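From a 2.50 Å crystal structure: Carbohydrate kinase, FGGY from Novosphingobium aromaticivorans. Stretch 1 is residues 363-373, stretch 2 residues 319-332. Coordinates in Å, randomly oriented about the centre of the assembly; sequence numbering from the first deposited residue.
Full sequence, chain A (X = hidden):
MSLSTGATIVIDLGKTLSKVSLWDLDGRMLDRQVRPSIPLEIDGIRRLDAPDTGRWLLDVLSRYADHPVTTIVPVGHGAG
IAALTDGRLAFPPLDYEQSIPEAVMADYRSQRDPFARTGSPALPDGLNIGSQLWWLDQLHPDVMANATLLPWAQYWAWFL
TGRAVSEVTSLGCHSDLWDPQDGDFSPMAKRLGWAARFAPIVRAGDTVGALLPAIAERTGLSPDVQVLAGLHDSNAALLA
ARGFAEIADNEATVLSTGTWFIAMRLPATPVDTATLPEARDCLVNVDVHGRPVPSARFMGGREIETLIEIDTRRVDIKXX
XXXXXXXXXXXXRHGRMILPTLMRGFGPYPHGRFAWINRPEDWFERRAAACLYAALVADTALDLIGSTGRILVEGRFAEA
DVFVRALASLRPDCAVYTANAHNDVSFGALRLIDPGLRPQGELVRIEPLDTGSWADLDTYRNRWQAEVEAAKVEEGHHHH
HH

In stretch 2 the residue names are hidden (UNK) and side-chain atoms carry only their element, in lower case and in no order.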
ATOM      1  N   TRP A 363      22.261  11.859 -21.337  1.00 44.98           N
ATOM      2  CA  TRP A 363      21.251  11.098 -20.613  1.00 43.91           C
ATOM      3  C   TRP A 363      21.726  10.560 -19.265  1.00 42.79           C
ATOM      4  O   TRP A 363      21.021  10.677 -18.270  1.00 41.86           O
ATOM      5  CB  TRP A 363      20.692   9.967 -21.484  1.00 42.52           C
ATOM      6  CG  TRP A 363      19.658  10.452 -22.450  1.00 42.29           C
ATOM      7  CD1 TRP A 363      19.778  10.546 -23.808  1.00 40.29           C
ATOM      8  CD2 TRP A 363      18.349  10.932 -22.128  1.00 40.40           C
ATOM      9  NE1 TRP A 363      18.618  11.045 -24.351  1.00 41.22           N
ATOM     10  CE2 TRP A 363      17.726  11.291 -23.340  1.00 41.63           C
ATOM     11  CE3 TRP A 363      17.643  11.089 -20.932  1.00 38.44           C
ATOM     12  CZ2 TRP A 363      16.429  11.803 -23.389  1.00 39.34           C
ATOM     13  CZ3 TRP A 363      16.357  11.591 -20.983  1.00 38.18           C
ATOM     14  CH2 TRP A 363      15.764  11.945 -22.203  1.00 39.43           C
ATOM     15  N   PHE A 364      22.918   9.976 -19.233  1.00 43.03           N
ATOM     16  CA  PHE A 364      23.426   9.386 -17.999  1.00 42.81           C
ATOM     17  C   PHE A 364      23.493  10.392 -16.856  1.00 43.48           C
ATOM     18  O   PHE A 364      23.138  10.074 -15.723  1.00 43.48           O
ATOM     19  CB  PHE A 364      24.792   8.737 -18.225  1.00 42.97           C
ATOM     20  CG  PHE A 364      24.714   7.382 -18.861  1.00 41.34           C
ATOM     21  CD1 PHE A 364      24.807   7.240 -20.234  1.00 44.69           C
ATOM     22  CD2 PHE A 364      24.534   6.251 -18.085  1.00 41.45           C
ATOM     23  CE1 PHE A 364      24.731   5.990 -20.820  1.00 48.86           C
ATOM     24  CE2 PHE A 364      24.451   5.001 -18.664  1.00 42.51           C
ATOM     25  CZ  PHE A 364      24.552   4.870 -20.032  1.00 46.25           C
ATOM     26  N   GLU A 365      23.943  11.606 -17.155  1.00 43.55           N
ATOM     27  CA  GLU A 365      24.049  12.640 -16.135  1.00 43.44           C
ATOM     28  C   GLU A 365      22.680  13.207 -15.789  1.00 43.08           C
ATOM     29  O   GLU A 365      22.452  13.664 -14.669  1.00 43.69           O
ATOM     30  CB  GLU A 365      24.988  13.760 -16.585  1.00 45.08           C
ATOM     31  CG  GLU A 365      26.449  13.353 -16.640  1.00 47.11           C
ATOM     32  CD  GLU A 365      27.379  14.541 -16.804  1.00 51.35           C
ATOM     33  OE1 GLU A 365      26.878  15.683 -16.883  1.00 51.24           O
ATOM     34  OE2 GLU A 365      28.610  14.328 -16.850  1.00 53.53           O
ATOM     35  N   ARG A 366      21.771  13.178 -16.757  1.00 42.64           N
ATOM     36  CA  ARG A 366      20.409  13.626 -16.517  1.00 41.30           C
ATOM     37  C   ARG A 366      19.655  12.530 -15.766  1.00 38.29           C
ATOM     38  O   ARG A 366      18.857  12.809 -14.875  1.00 36.93           O
ATOM     39  CB  ARG A 366      19.711  13.975 -17.837  1.00 40.76           C
ATOM     40  CG  ARG A 366      18.951  15.295 -17.789  1.00 43.64           C
ATOM     41  CD  ARG A 366      18.238  15.617 -19.100  1.00 43.81           C
ATOM     42  NE  ARG A 366      19.140  15.604 -20.246  1.00 46.11           N
ATOM     43  CZ  ARG A 366      18.968  16.341 -21.340  1.00 48.03           C
ATOM     44  NH1 ARG A 366      17.932  17.167 -21.433  1.00 48.83           N
ATOM     45  NH2 ARG A 366      19.841  16.261 -22.338  1.00 47.37           N
ATOM     46  N   ARG A 367      19.938  11.282 -16.123  1.00 38.70           N
ATOM     47  CA  ARG A 367      19.321  10.127 -15.482  1.00 38.11           C
ATOM     48  C   ARG A 367      19.840   9.939 -14.057  1.00 39.37           C
ATOM     49  O   ARG A 367      19.113   9.487 -13.171  1.00 37.53           O
ATOM     50  CB  ARG A 367      19.580   8.858 -16.297  1.00 39.41           C
ATOM     51  CG  ARG A 367      18.864   8.804 -17.637  1.00 36.95           C
ATOM     52  CD  ARG A 367      18.600   7.365 -18.034  1.00 35.85           C
ATOM     53  NE  ARG A 367      19.827   6.632 -18.322  1.00 36.04           N
ATOM     54  CZ  ARG A 367      19.949   5.312 -18.217  1.00 37.86           C
ATOM     55  NH1 ARG A 367      18.921   4.578 -17.811  1.00 35.83           N
ATOM     56  NH2 ARG A 367      21.102   4.723 -18.506  1.00 37.94           N
ATOM     57  N   ALA A 368      21.106  10.275 -13.844  1.00 40.88           N
ATOM     58  CA  ALA A 368      21.703  10.162 -12.523  1.00 39.07           C
ATOM     59  C   ALA A 368      21.146  11.251 -11.613  1.00 37.14           C
ATOM     60  O   ALA A 368      20.833  11.004 -10.447  1.00 33.88           O
ATOM     61  CB  ALA A 368      23.215  10.256 -12.613  1.00 40.68           C
ATOM     62  N   ALA A 369      21.013  12.455 -12.160  1.00 37.52           N
ATOM     63  CA  ALA A 369      20.510  13.594 -11.402  1.00 35.82           C
ATOM     64  C   ALA A 369      19.046  13.406 -11.018  1.00 34.44           C
ATOM     65  O   ALA A 369      18.595  13.914  -9.993  1.00 33.67           O
ATOM     66  CB  ALA A 369      20.691  14.880 -12.193  1.00 36.45           C
ATOM     67  N   ALA A 370      18.307  12.678 -11.848  1.00 34.98           N
ATOM     68  CA  ALA A 370      16.907  12.393 -11.561  1.00 34.41           C
ATOM     69  C   ALA A 370      16.799  11.562 -10.284  1.00 31.28           C
ATOM     70  O   ALA A 370      15.902  11.770  -9.471  1.00 27.38           O
ATOM     71  CB  ALA A 370      16.255  11.667 -12.736  1.00 31.08           C
ATOM     72  N   CYS A 371      17.726  10.624 -10.119  1.00 31.36           N
ATOM     73  CA  CYS A 371      17.766   9.776  -8.934  1.00 30.92           C
ATOM     74  C   CYS A 371      18.086  10.572  -7.674  1.00 30.71           C
ATOM     75  O   CYS A 371      17.725  10.166  -6.570  1.00 31.02           O
ATOM     76  CB  CYS A 371      18.799   8.668  -9.110  1.00 31.24           C
ATOM     77  SG  CYS A 371      18.425   7.500 -10.418  1.00 34.21           S
ATOM     78  N   LEU A 372      18.766  11.701  -7.842  1.00 31.36           N
ATOM     79  CA  LEU A 372      19.127  12.545  -6.705  1.00 32.35           C
ATOM     80  C   LEU A 372      17.931  13.350  -6.231  1.00 30.20           C
ATOM     81  O   LEU A 372      17.697  13.483  -5.031  1.00 28.98           O
ATOM     82  CB  LEU A 372      20.276  13.493  -7.062  1.00 32.86           C
ATOM     83  CG  LEU A 372      21.644  12.869  -7.356  1.00 36.49           C
ATOM     84  CD1 LEU A 372      22.737  13.935  -7.302  1.00 38.99           C
ATOM     85  CD2 LEU A 372      21.948  11.736  -6.387  1.00 32.22           C
ATOM     86  N   TYR A 373      17.180  13.888  -7.187  1.00 29.80           N
ATOM     87  CA  TYR A 373      15.998  14.691  -6.898  1.00 29.03           C
ATOM     88  C   TYR A 373      14.955  13.884  -6.123  1.00 28.73           C
ATOM     89  O   TYR A 373      14.241  14.424  -5.275  1.00 27.44           O
ATOM     90  CB  TYR A 373      15.399  15.234  -8.202  1.00 29.30           C
ATOM     91  CG  TYR A 373      13.963  15.699  -8.084  1.00 30.29           C
ATOM     92  CD1 TYR A 373      13.660  16.983  -7.654  1.00 31.86           C
ATOM     93  CD2 TYR A 373      12.912  14.850  -8.404  1.00 28.97           C
ATOM     94  CE1 TYR A 373      12.348  17.406  -7.543  1.00 32.70           C
ATOM     95  CE2 TYR A 373      11.600  15.265  -8.296  1.00 28.43           C
ATOM     96  CZ  TYR A 373      11.324  16.543  -7.869  1.00 30.59           C
ATOM     97  OH  TYR A 373      10.020  16.961  -7.759  1.00 31.55           O
ATOM     98  N   UNK A 319      22.498  -3.211 -15.880  1.00 43.85           N
ATOM     99  CA  UNK A 319      23.793  -2.959 -16.526  1.00 41.57           C
ATOM    100  C   UNK A 319      24.153  -1.477 -16.592  1.00 41.14           C
ATOM    101  O   UNK A 319      25.321  -1.140 -16.780  1.00 40.67           O
ATOM    102  c   UNK A 319      22.600  -4.606 -17.755  1.00 44.17           C
ATOM    103  c   UNK A 319      21.658  -4.123 -16.678  1.00 44.24           C
ATOM    104  c   UNK A 319      23.590  -3.516 -17.936  1.00 40.61           C
ATOM    105  N   UNK A 320      23.162  -0.608 -16.427  1.00 40.28           N
ATOM    106  CA  UNK A 320      23.387   0.832 -16.512  1.00 40.34           C
ATOM    107  C   UNK A 320      23.870   1.447 -15.199  1.00 40.67           C
ATOM    108  O   UNK A 320      24.385   2.567 -15.185  1.00 42.95           O
ATOM    109  o   UNK A 320      22.299   0.299 -18.990  1.00 46.55           O
ATOM    110  o   UNK A 320      21.021   2.083 -19.003  1.00 44.93           O
ATOM    111  c   UNK A 320      22.113   1.546 -16.967  1.00 41.64           C
ATOM    112  c   UNK A 320      21.789   1.290 -18.423  1.00 43.51           C
ATOM    113  N   UNK A 321      23.701   0.721 -14.099  1.00 38.52           N
ATOM    114  CA  UNK A 321      23.991   1.273 -12.775  1.00 39.76           C
ATOM    115  C   UNK A 321      25.378   1.908 -12.626  1.00 39.78           C
ATOM    116  O   UNK A 321      25.486   3.042 -12.159  1.00 40.16           O
ATOM    117  o   UNK A 321      20.378   1.119 -12.277  1.00 39.20           O
ATOM    118  c   UNK A 321      22.274  -0.141 -11.524  1.00 38.11           C
ATOM    119  n   UNK A 321      21.682   2.071 -10.711  1.00 34.88           N
ATOM    120  c   UNK A 321      23.740   0.234 -11.677  1.00 39.66           C
ATOM    121  c   UNK A 321      21.358   1.074 -11.531  1.00 39.18           C
ATOM    122  N   UNK A 322      26.440   1.185 -13.021  1.00 40.56           N
ATOM    123  CA  UNK A 322      27.792   1.734 -12.849  1.00 40.33           C
ATOM    124  C   UNK A 322      27.974   3.061 -13.577  1.00 41.83           C
ATOM    125  O   UNK A 322      28.583   3.979 -13.029  1.00 41.14           O
ATOM    126  c   UNK A 322      26.466  -0.179 -13.578  1.00 42.02           C
ATOM    127  c   UNK A 322      27.895  -0.597 -13.383  1.00 41.05           C
ATOM    128  c   UNK A 322      28.691   0.660 -13.468  1.00 38.77           C
ATOM    129  N   UNK A 323      27.445   3.158 -14.793  1.00 42.33           N
ATOM    130  CA  UNK A 323      27.563   4.383 -15.576  1.00 43.32           C
ATOM    131  C   UNK A 323      26.701   5.496 -14.983  1.00 42.94           C
ATOM    132  O   UNK A 323      27.113   6.659 -14.936  1.00 42.28           O
ATOM    133  c   UNK A 323      27.194   4.128 -17.025  1.00 41.11           C
ATOM    134  N   UNK A 324      25.502   5.133 -14.538  1.00 41.50           N
ATOM    135  CA  UNK A 324      24.666   6.044 -13.771  1.00 40.66           C
ATOM    136  C   UNK A 324      25.463   6.525 -12.569  1.00 40.84           C
ATOM    137  O   UNK A 324      25.543   7.722 -12.286  1.00 38.73           O
ATOM    138  c   UNK A 324      23.406   5.320 -13.293  1.00 38.14           C
ATOM    139  c   UNK A 324      22.129   5.474 -14.117  1.00 39.77           C
ATOM    140  c   UNK A 324      22.407   6.175 -15.434  1.00 38.37           C
ATOM    141  c   UNK A 324      21.503   4.107 -14.360  1.00 36.64           C
ATOM    142  N   UNK A 325      26.063   5.565 -11.876  1.00 41.22           N
ATOM    143  CA  UNK A 325      26.800   5.828 -10.652  1.00 41.59           C
ATOM    144  C   UNK A 325      28.011   6.713 -10.925  1.00 42.78           C
ATOM    145  O   UNK A 325      28.217   7.730 -10.260  1.00 42.77           O
ATOM    146  c   UNK A 325      27.248   4.446  -8.506  1.00 43.78           C
ATOM    147  c   UNK A 325      27.245   4.503 -10.030  1.00 39.95           C
ATOM    148  c   UNK A 325      25.832   4.621  -7.967  1.00 35.53           C
ATOM    149  c   UNK A 325      28.191   5.500  -7.937  1.00 44.53           C
ATOM    150  N   UNK A 326      28.809   6.322 -11.913  1.00 41.94           N
ATOM    151  CA  UNK A 326      30.029   7.044 -12.242  1.00 44.30           C
ATOM    152  C   UNK A 326      29.742   8.466 -12.717  1.00 42.58           C
ATOM    153  O   UNK A 326      30.627   9.321 -12.708  1.00 42.66           O
ATOM    154  c   UNK A 326      30.830   6.280 -13.289  1.00 44.55           C
ATOM    155  N   UNK A 327      28.504   8.712 -13.132  1.00 41.56           N
ATOM    156  CA  UNK A 327      28.122  10.015 -13.669  1.00 42.85           C
ATOM    157  C   UNK A 327      27.696  10.986 -12.570  1.00 44.11           C
ATOM    158  O   UNK A 327      27.503  12.177 -12.820  1.00 43.26           O
ATOM    159  c   UNK A 327      27.017   9.861 -14.712  1.00 41.29           C
ATOM    160  N   UNK A 328      27.552  10.470 -11.354  1.00 45.76           N
ATOM    161  CA  UNK A 328      27.147  11.291 -10.214  1.00 47.23           C
ATOM    162  C   UNK A 328      28.194  12.349  -9.845  1.00 47.07           C
ATOM    163  O   UNK A 328      27.851  13.511  -9.629  1.00 46.95           O
ATOM    164  c   UNK A 328      25.730   9.416  -9.286  1.00 41.87           C
ATOM    165  c   UNK A 328      26.408  11.322  -7.800  1.00 44.71           C
ATOM    166  c   UNK A 328      26.821  10.432  -8.967  1.00 45.17           C
ATOM    167  N   UNK A 329      29.475  11.949  -9.769  1.00 46.33           N
ATOM    168  CA  UNK A 329      30.539  12.889  -9.397  1.00 48.34           C
ATOM    169  C   UNK A 329      30.438  14.240 -10.108  1.00 51.28           C
ATOM    170  O   UNK A 329      30.446  15.273  -9.439  1.00 52.15           O
ATOM    171  c   UNK A 329      29.996  10.583  -9.967  1.00 45.81           C
ATOM    172  c   UNK A 329      31.463  10.714  -9.634  1.00 46.53           C
ATOM    173  c   UNK A 329      31.808  12.152  -9.823  1.00 47.86           C
ATOM    174  N   UNK A 330      30.339  14.229 -11.435  1.00 51.22           N
ATOM    175  CA  UNK A 330      30.273  15.472 -12.209  1.00 53.05           C
ATOM    176  C   UNK A 330      28.954  16.235 -12.056  1.00 52.08           C
ATOM    177  O   UNK A 330      28.942  17.467 -12.072  1.00 52.81           O
ATOM    178  c   UNK A 330      30.593  15.213 -13.685  1.00 54.60           C
ATOM    179  c   UNK A 330      32.774  16.314 -12.973  1.00 61.82           C
ATOM    180  o   UNK A 330      33.668  15.587 -12.483  1.00 61.86           O
ATOM    181  c   UNK A 330      31.943  15.774 -14.132  1.00 56.69           C
ATOM    182  o   UNK A 330      32.527  17.467 -12.550  1.00 62.05           O
ATOM    183  N   UNK A 331      27.849  15.507 -11.912  1.00 49.95           N
ATOM    184  CA  UNK A 331      26.558  16.128 -11.629  1.00 48.54           C
ATOM    185  C   UNK A 331      26.673  16.940 -10.351  1.00 47.70           C
ATOM    186  O   UNK A 331      26.313  18.117 -10.292  1.00 46.99           O
ATOM    187  c   UNK A 331      24.259  15.674 -10.707  1.00 44.85           C
ATOM    188  c   UNK A 331      25.050  14.460 -12.754  1.00 47.36           C
ATOM    189  c   UNK A 331      25.463  15.068 -11.424  1.00 48.56           C
ATOM    190  N   UNK A 332      27.189  16.271  -9.331  1.00 48.96           N
ATOM    191  CA  UNK A 332      27.393  16.831  -8.010  1.00 50.22           C
ATOM    192  C   UNK A 332      28.134  18.165  -8.069  1.00 52.20           C
ATOM    193  O   UNK A 332      27.601  19.203  -7.664  1.00 52.82           O
ATOM    194  c   UNK A 332      26.542  16.107  -5.338  1.00 49.15           C
ATOM    195  c   UNK A 332      27.883  15.543  -5.722  1.00 50.09           C
ATOM    196  c   UNK A 332      28.202  15.824  -7.189  1.00 52.30           C
ATOM    197  c   UNK A 332      27.931  14.038  -5.479  1.00 47.52           C
TER

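Position 319 has three side-chain carbons that close a ring onto the backbone N. It does not reach stretch 1. It is Pro-319. Position 320 has two carbons, the second carrying two oxygens. One oxygen lies 2.7 Å from NH2 of Arg-367. A short carboxylate fits, so this is Asp-320. Position 321 has three carbons, the third carrying one oxygen and one nitrogen. That is a side-chain amide, Gln-321, and it makes no contact with stretch 1.

Position 322 again closes three carbons onto its own N. It is Pro-322, directed away from stretch 1. Position 323 has a single carbon, 3.3 Å from CE2 of Phe-364. It is Ala-323. Position 324 has four carbons, forked at the second. One branch end is 3.4 Å from CD2 of Phe-364 and 3.6 Å from NH2 of Arg-367. This is Leu-324, and that atom is its CD1. Position 325 has the same four-carbon fork but points away. It is Leu-325.

Position 326 has one carbon and no partner on stretch 1: Ala-326. Position 327 also has one carbon, its CB, 4.0 Å from CG of Glu-365. It is Ala-327. Position 328 has three carbons, forked at the first. One tip sits 4.3 Å from CB of Ala-368. It is Val-328. Position 329 is a third ring closed onto N, out of reach of stretch 1: Pro-329.

Position 330 has three carbons, the third carrying two oxygens. Its CB is 3.8 Å from OE2 of Glu-365, but the end of the side chain leads away. It is Glu-330. Position 331 has three carbons, forked at the first. One tip is 3.3 Å from O of Glu-365; the other is 3.9 Å from CB of Ala-369. It is Val-331. Position 332 has four carbons, forked at the second, and only skirts stretch 1. It is Leu-332.

The contact is mainly apolar, with one charged link. The stretch 1 helix crosses the helix at 321-326 at 81° and the one at 328-332 at 74°. The backbones come close where Ala-368 faces Leu-324, with CA to CA 5.2 Å; the CB of Ala-368 is 3.5 Å from O of Leu-324. Phe-364 packs on Ala-323 and Leu-324, while Val-331 meets Ala-369 and Leu-372. Arg-367 NH2 donates a hydrogen bond to Asp-320 OD2 at 2.7 Å, within a salt bridge. The carboxylate oxygen lies at the guanidinium edge, leaving one face for Leu-324 CD1. Together the stretches bury 631 Å², both sides summed.

Stretch 2 319-332: PDQPALLAAVPEVL
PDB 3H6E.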